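PDB 2RIJ: 2,3,4,5-tetrahydropyridine-2,6-dicarboxylate N-succinyltransferase from Campylobacter jejuni, which probably catalyses the succinyl-CoA-dependent succinylation of cyclic tetrahydrodipicolinate to acyclic N-succinyl-L-2-amino-6-oxopimelate, in the succinylase route to lysine. Local coordinates for residues 88-93 / 113-118; 176-181 / 197-202; 249-254 / 259-264. All coordinates share one frame; numbering follows the deposited sequence.

Contact 1: 88-93 / 113-118; sequences EDIDFA and KIIKDK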
# COMPACT_ATOMS: atom_id res chain seq x y z
N GLU A 88 50.48 29.56 -51.57
CA GLU A 88 50.93 30.94 -51.42
C GLU A 88 50.58 31.52 -50.05
O GLU A 88 51.35 32.33 -49.50
CB GLU A 88 50.35 31.79 -52.55
CG GLU A 88 48.87 31.97 -52.56
CD GLU A 88 48.37 32.53 -53.88
OE1 GLU A 88 48.50 33.77 -54.10
OE2 GLU A 88 47.86 31.73 -54.69
N ASP A 89 49.44 31.09 -49.50
CA ASP A 89 48.98 31.52 -48.19
C ASP A 89 49.92 31.00 -47.11
O ASP A 89 50.28 31.73 -46.18
CB ASP A 89 47.56 31.03 -47.91
CG ASP A 89 46.54 31.50 -48.94
OD1 ASP A 89 46.65 32.64 -49.49
OD2 ASP A 89 45.60 30.71 -49.19
N ILE A 90 50.33 29.74 -47.26
CA ILE A 90 51.22 29.10 -46.30
C ILE A 90 52.60 29.76 -46.37
O ILE A 90 53.20 30.08 -45.34
CB ILE A 90 51.31 27.58 -46.56
CG1 ILE A 90 49.96 26.93 -46.25
CG2 ILE A 90 52.39 26.97 -45.72
CD1 ILE A 90 49.57 25.79 -47.16
N ASP A 91 53.09 29.99 -47.59
CA ASP A 91 54.39 30.64 -47.78
C ASP A 91 54.40 32.10 -47.27
O ASP A 91 55.37 32.54 -46.64
CB ASP A 91 54.80 30.57 -49.25
CG ASP A 91 55.23 29.17 -49.67
OD1 ASP A 91 55.76 28.40 -48.83
OD2 ASP A 91 55.04 28.86 -50.86
N PHE A 92 53.31 32.81 -47.50
CA PHE A 92 53.17 34.15 -47.00
C PHE A 92 53.26 34.12 -45.47
O PHE A 92 53.98 34.92 -44.89
CB PHE A 92 51.85 34.77 -47.40
CG PHE A 92 51.62 36.13 -46.79
CD1 PHE A 92 52.15 37.25 -47.38
CD2 PHE A 92 50.90 36.28 -45.63
CE1 PHE A 92 51.97 38.51 -46.80
CE2 PHE A 92 50.73 37.51 -45.06
CZ PHE A 92 51.25 38.62 -45.64
N ALA A 93 52.50 33.23 -44.83
CA ALA A 93 52.45 33.17 -43.36
C ALA A 93 53.85 32.83 -42.80
O ALA A 93 54.34 33.50 -41.92
CB ALA A 93 51.37 32.13 -42.89
N LYS A 113 54.57 24.66 -41.19
CA LYS A 113 55.69 23.94 -41.81
C LYS A 113 55.21 22.58 -42.29
O LYS A 113 55.55 22.14 -43.39
CB LYS A 113 56.82 23.76 -40.82
CG LYS A 113 57.49 25.04 -40.42
CD LYS A 113 58.49 24.78 -39.32
CE LYS A 113 59.06 26.08 -38.79
NZ LYS A 113 60.26 25.86 -37.94
N ILE A 114 54.40 21.93 -41.46
CA ILE A 114 53.89 20.58 -41.80
C ILE A 114 52.93 20.63 -42.98
O ILE A 114 53.03 19.83 -43.89
CB ILE A 114 53.22 19.90 -40.57
CG1 ILE A 114 54.28 19.42 -39.58
CG2 ILE A 114 52.38 18.68 -41.01
CD1 ILE A 114 53.81 19.24 -38.11
N ILE A 115 52.01 21.59 -42.97
CA ILE A 115 51.04 21.72 -44.05
C ILE A 115 51.76 22.03 -45.37
O ILE A 115 51.42 21.47 -46.40
CB ILE A 115 49.99 22.78 -43.71
CG1 ILE A 115 49.08 22.28 -42.58
CG2 ILE A 115 49.14 23.15 -44.94
CD1 ILE A 115 48.21 23.40 -42.00
N LYS A 116 52.77 22.90 -45.33
CA LYS A 116 53.56 23.22 -46.55
C LYS A 116 54.18 21.96 -47.10
O LYS A 116 54.02 21.64 -48.27
CB LYS A 116 54.68 24.20 -46.25
CG LYS A 116 55.46 24.61 -47.52
CD LYS A 116 56.69 25.40 -47.21
CE LYS A 116 57.60 25.55 -48.47
NZ LYS A 116 56.94 25.91 -49.77
N ASP A 117 54.86 21.23 -46.23
CA ASP A 117 55.41 19.93 -46.59
C ASP A 117 54.40 18.90 -47.13
O ASP A 117 54.73 18.14 -48.04
CB ASP A 117 56.19 19.37 -45.40
CG ASP A 117 56.87 18.05 -45.71
OD1 ASP A 117 57.60 17.99 -46.72
OD2 ASP A 117 56.69 17.08 -44.94
N LYS A 118 53.16 18.89 -46.63
CA LYS A 118 52.17 17.94 -47.09
C LYS A 118 51.07 18.58 -47.93
O LYS A 118 49.96 18.03 -48.03
CB LYS A 118 51.51 17.23 -45.90
CG LYS A 118 52.46 16.72 -44.82
CD LYS A 118 53.27 15.58 -45.35
CE LYS A 118 53.99 14.82 -44.26
NZ LYS A 118 54.74 13.72 -44.92

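Contact 2: 176-181 / 197-202; sequences KPIELE and PKIDFV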
# COMPACT_ATOMS: atom_id res chain seq x y z
N LYS A 176 36.75 6.93 -41.67
CA LYS A 176 36.73 7.73 -42.90
C LYS A 176 35.30 7.80 -43.46
O LYS A 176 34.68 6.74 -43.64
CB LYS A 176 37.62 7.08 -43.97
CG LYS A 176 39.03 6.76 -43.54
CD LYS A 176 39.70 7.98 -43.08
CE LYS A 176 41.22 7.89 -43.17
NZ LYS A 176 41.74 9.23 -42.73
N PRO A 177 34.80 9.01 -43.76
CA PRO A 177 33.46 9.15 -44.29
C PRO A 177 33.35 8.78 -45.78
O PRO A 177 34.24 9.10 -46.60
CB PRO A 177 33.12 10.63 -44.02
CG PRO A 177 34.48 11.33 -44.09
CD PRO A 177 35.46 10.31 -43.57
N ILE A 178 32.27 8.11 -46.13
CA ILE A 178 31.95 7.73 -47.50
C ILE A 178 30.49 8.08 -47.76
O ILE A 178 29.61 7.69 -47.00
CB ILE A 178 32.13 6.22 -47.71
CG1 ILE A 178 33.53 5.79 -47.26
CG2 ILE A 178 31.79 5.82 -49.20
CD1 ILE A 178 33.77 4.29 -47.30
N GLU A 179 30.24 8.83 -48.82
CA GLU A 179 28.87 9.14 -49.24
C GLU A 179 28.09 7.88 -49.51
O GLU A 179 28.60 6.98 -50.16
CB GLU A 179 28.87 10.00 -50.51
CG GLU A 179 29.57 11.32 -50.38
CD GLU A 179 29.29 12.22 -51.59
OE1 GLU A 179 28.19 12.82 -51.63
OE2 GLU A 179 30.16 12.31 -52.48
N LEU A 180 26.88 7.79 -48.98
CA LEU A 180 26.03 6.63 -49.18
C LEU A 180 25.78 6.41 -50.69
O LEU A 180 25.75 5.28 -51.17
CB LEU A 180 24.69 6.76 -48.40
CG LEU A 180 24.88 6.73 -46.85
CD1 LEU A 180 23.62 7.17 -46.13
CD2 LEU A 180 25.33 5.36 -46.38
N GLU A 181 25.63 7.49 -51.46
CA GLU A 181 25.33 7.37 -52.88
C GLU A 181 26.52 6.77 -53.63
O GLU A 181 26.36 6.08 -54.63
CB GLU A 181 24.91 8.72 -53.46
CG GLU A 181 24.30 8.64 -54.86
CD GLU A 181 23.22 7.54 -55.04
OE1 GLU A 181 22.24 7.44 -54.24
OE2 GLU A 181 23.34 6.76 -56.01
N PRO A 197 33.77 -1.84 -48.70
CA PRO A 197 34.43 -1.35 -47.49
C PRO A 197 33.70 -1.72 -46.22
O PRO A 197 32.47 -1.90 -46.25
CB PRO A 197 34.42 0.17 -47.68
CG PRO A 197 33.28 0.43 -48.47
CD PRO A 197 33.21 -0.72 -49.47
N LYS A 198 34.44 -1.89 -45.12
CA LYS A 198 33.85 -2.22 -43.85
C LYS A 198 33.24 -0.96 -43.25
O LYS A 198 33.97 -0.00 -42.89
CB LYS A 198 34.86 -2.79 -42.87
CG LYS A 198 34.23 -2.96 -41.46
CD LYS A 198 35.12 -3.66 -40.52
CE LYS A 198 36.34 -2.77 -40.16
NZ LYS A 198 36.06 -1.71 -39.18
N ILE A 199 31.93 -0.98 -43.09
CA ILE A 199 31.18 0.17 -42.59
C ILE A 199 30.92 -0.01 -41.10
O ILE A 199 30.18 -0.89 -40.68
CB ILE A 199 29.89 0.40 -43.42
CG1 ILE A 199 30.22 0.55 -44.93
CG2 ILE A 199 29.06 1.58 -42.84
CD1 ILE A 199 31.25 1.64 -45.27
N ASP A 200 31.54 0.84 -40.30
CA ASP A 200 31.37 0.76 -38.86
C ASP A 200 30.08 1.41 -38.34
O ASP A 200 29.54 0.97 -37.32
CB ASP A 200 32.58 1.37 -38.18
CG ASP A 200 33.84 0.60 -38.50
OD1 ASP A 200 33.81 -0.66 -38.50
OD2 ASP A 200 34.82 1.27 -38.83
N PHE A 201 29.63 2.48 -39.00
CA PHE A 201 28.43 3.21 -38.62
C PHE A 201 27.99 4.17 -39.74
O PHE A 201 28.74 4.45 -40.67
CB PHE A 201 28.55 3.91 -37.26
CG PHE A 201 29.56 5.06 -37.17
CD1 PHE A 201 30.91 4.82 -37.06
CD2 PHE A 201 29.14 6.36 -37.15
CE1 PHE A 201 31.83 5.86 -36.97
CE2 PHE A 201 30.03 7.40 -37.02
CZ PHE A 201 31.39 7.15 -36.94
N VAL A 202 26.76 4.59 -39.65
CA VAL A 202 26.15 5.57 -40.59
C VAL A 202 25.51 6.66 -39.74
O VAL A 202 24.60 6.39 -38.93
CB VAL A 202 25.12 4.93 -41.57
CG1 VAL A 202 24.38 6.05 -42.48
CG2 VAL A 202 25.77 3.78 -42.37

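Contact 3: 249-254 / 259-264; sequences AGTTGA and GRISSS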
# COMPACT_ATOMS: atom_id res chain seq x y z
N ALA A 249 27.67 16.94 -23.88
CA ALA A 249 27.40 16.24 -22.64
C ALA A 249 28.72 15.78 -22.06
O ALA A 249 29.70 15.62 -22.78
CB ALA A 249 26.48 14.98 -22.87
N GLY A 250 28.73 15.54 -20.76
CA GLY A 250 29.85 14.87 -20.12
C GLY A 250 30.00 15.15 -18.65
O GLY A 250 29.01 15.26 -17.91
N THR A 251 31.26 15.25 -18.23
CA THR A 251 31.65 15.22 -16.85
C THR A 251 32.49 16.46 -16.58
O THR A 251 33.27 16.89 -17.43
CB THR A 251 32.45 13.95 -16.47
OG1 THR A 251 33.69 13.88 -17.20
CG2 THR A 251 31.61 12.67 -16.77
N THR A 252 32.35 17.00 -15.40
CA THR A 252 33.18 18.14 -14.99
C THR A 252 34.22 17.79 -13.93
O THR A 252 34.96 18.66 -13.49
CB THR A 252 32.34 19.34 -14.57
OG1 THR A 252 31.52 18.98 -13.46
CG2 THR A 252 31.46 19.83 -15.76
N GLY A 253 34.33 16.53 -13.58
CA GLY A 253 35.43 16.05 -12.78
C GLY A 253 35.53 14.58 -13.03
O GLY A 253 34.70 14.01 -13.76
N ALA A 254 36.49 13.93 -12.43
CA ALA A 254 36.65 12.48 -12.64
C ALA A 254 35.42 11.73 -12.14
O ALA A 254 35.07 11.86 -10.97
CB ALA A 254 37.91 11.98 -11.90
N GLY A 259 26.70 4.30 -17.59
CA GLY A 259 25.36 4.59 -18.12
C GLY A 259 25.39 5.73 -19.12
O GLY A 259 26.45 6.12 -19.64
N ARG A 260 24.21 6.25 -19.43
CA ARG A 260 23.98 7.05 -20.62
C ARG A 260 23.74 8.51 -20.26
O ARG A 260 22.81 8.84 -19.50
CB ARG A 260 22.79 6.49 -21.39
CG ARG A 260 23.09 5.07 -21.87
CD ARG A 260 21.90 4.45 -22.52
NE ARG A 260 20.82 4.18 -21.56
CZ ARG A 260 20.70 3.06 -20.84
NH1 ARG A 260 21.63 2.13 -20.84
NH2 ARG A 260 19.63 2.88 -20.06
N ILE A 261 24.61 9.36 -20.77
CA ILE A 261 24.54 10.79 -20.57
C ILE A 261 24.06 11.46 -21.85
O ILE A 261 24.81 11.60 -22.82
CB ILE A 261 25.87 11.40 -20.16
CG1 ILE A 261 26.48 10.59 -19.01
CG2 ILE A 261 25.70 12.87 -19.74
CD1 ILE A 261 27.84 11.06 -18.54
N SER A 262 22.81 11.93 -21.83
CA SER A 262 22.21 12.62 -23.00
C SER A 262 22.78 14.00 -23.23
O SER A 262 23.35 14.64 -22.35
CB SER A 262 20.68 12.77 -22.80
OG SER A 262 20.03 11.51 -22.74
N SER A 263 22.61 14.49 -24.45
CA SER A 263 23.07 15.83 -24.80
C SER A 263 22.49 16.85 -23.84
O SER A 263 21.32 16.76 -23.45
CB SER A 263 22.67 16.17 -26.25
OG SER A 263 23.58 15.57 -27.15
N SER A 264 23.33 17.80 -23.43
CA SER A 264 23.06 18.86 -22.48
C SER A 264 23.22 18.45 -21.02
O SER A 264 23.23 19.30 -20.18
CB SER A 264 21.70 19.54 -22.68
OG SER A 264 21.74 20.23 -23.87

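Contact 1: 88-93 / 113-118
Asp91 and Lys116 join two neighbouring helices through a salt bridge in which Lys116 NZ donates to Asp91 OD1 at 2.9 Å. The carboxylate accepts on the syn lone pair of OD1, the side facing its other oxygen, yet OD2 stays farther from the ammonium, at 3.7 Å from NZ, so one oxygen does the gripping. The lysine comes across the aspartate at about a right angle. Its chain runs extended from a CG anti to the backbone N (chi1 -176°) and bends only at its last torsion, chi4 45°, which turns NZ in to the acid. A long, flexible side chain suits this solvent-exposed edge of the helix pair, because its methylenes can pack while its charge stays near the surface.

Beneath the ion pair the contact is apolar. Ile90 points at the opposite helix and divides its branches between Lys116 and Ile115: CG2 lies against Lys116 CB at 3.6 Å, while CD1 approaches Ile115 CG2, the two isoleucines crossing nearly perpendicularly. The closeness of that second approach is tentative, since Ile90 has a second conformer.

The short helical segments run roughly antiparallel, 145° between directions, with axes 9.8 Å apart. Helix 87-96 packs its other flank on helix 57-69, through Ala93 on Ile62 for example, and Phe119 also touches Ile90. Helix 107-117 meets another copy of the protein, where Ile115 packs on Met192 of the second subunit.

Contact 2: 176-181 / 197-202
Leu180 and Val202 reach toward each other tip to tip, the fork of the leucine closing on one methyl of the valine. Val202 CG1 sits 3.9 Å from Leu180 CD1 and 4.1 Å from Leu180 CD2, so it faces both branches of the fork almost equally. This valine methyl stands anti to the backbone N (chi1 175°), the position from which it meets the leucine. Two compact, branched residues suit such an end-on meeting, where the backbones stay far apart.

Ile178 makes the second cluster, and does so through a single atom. Its CD1, at the end of an extended chain (chi2 175°), lies obliquely against the ring of Pro197, 4.1 Å from Pro197 CG. The same methyl also meets Ile199 CD1 at 4.2 Å, again at a slant. The compact, puckered proline ring presents its CB and CG methylenes, whereas Ile199 folds its chain at chi2 to bring its terminal methyl over. All these distances are those of relaxed van der Waals packing, and the contact is held by apolar burial alone.

Strands 176-178 and 201-203 are the outer strands of a three-stranded antiparallel sheet, with strand 170-173 between them. A classic beta bulge, in which Asp200 and Phe201 both face Trp172, marks the start of the second of these strands. Helix 180-192 rises from the first segment and returns Leu183 onto Ile178, Pro197 and Ile199, while Val202 also packs on Thr218 of the third subunit.

Contact 3: 249-254 / 259-264
Ala249 and Ser263 bring the two backbones nearest, their CA atoms 4.9 Å apart. From end to end, 249-251 and 261-264 run 115° apart as the chain rounds a corner. Strands 250-251 and 260-261 lie in different parallel sheets of a left-handed parallel beta-helix, the fold of this hexapeptide-repeat family. Gly250 adopts phi 157° and psi -143°, angles at which a CB would collide with the carbonyl O of Ala249, so the absence of a side chain fits its place.

The methyl of Ala249 fills the angle between the faces. Its CB lies 3.2 Å from Ser262 O and 3.8 Å from Ile261 O, a close seat over the backbone that suits so small a side chain. Ile261 points toward segment 249-254 and lays CG2 3.9 Å from Ala249 CB and 4.2 Å from Gly250 N. CD1 of Ile261 reaches only loosely toward Thr251 CG2, at 4.5 Å; the Thr251 hydroxyl bonds to that of Thr236.

Ser262, Ser263 and Ser264 point away from segment 249-254. The contact itself is thus apolar: Ala249 and Ile261 pack their methyls on the inner side of the coil, while the alternating residue Arg260, predicted to bind succinyl-CoA, points the other way, to the subunit interface, where it hydrogen-bonds Ser278 and Asn302 of the third subunit.

The three contacts follow one another along the chain and do not touch. Contact 1 belongs to the N-terminal region and contact 2 to the middle one, their centres about 31 Å apart and their nearest atoms about 13 Å. Contact 3 lies in the beta-helix, about 27 Å from contact 2 and 39 Å from contact 1, centre to centre. All three lie near other subunits, but only contact 3 includes an annotated site: it holds Arg260, and its second segment begins right after Glu258, the predicted acyl-anhydride residue, whose side chain is about 9 Å from that of Ile261. A glycerol, probably from crystallisation, sits about 4 Å from the Leu180 side chain.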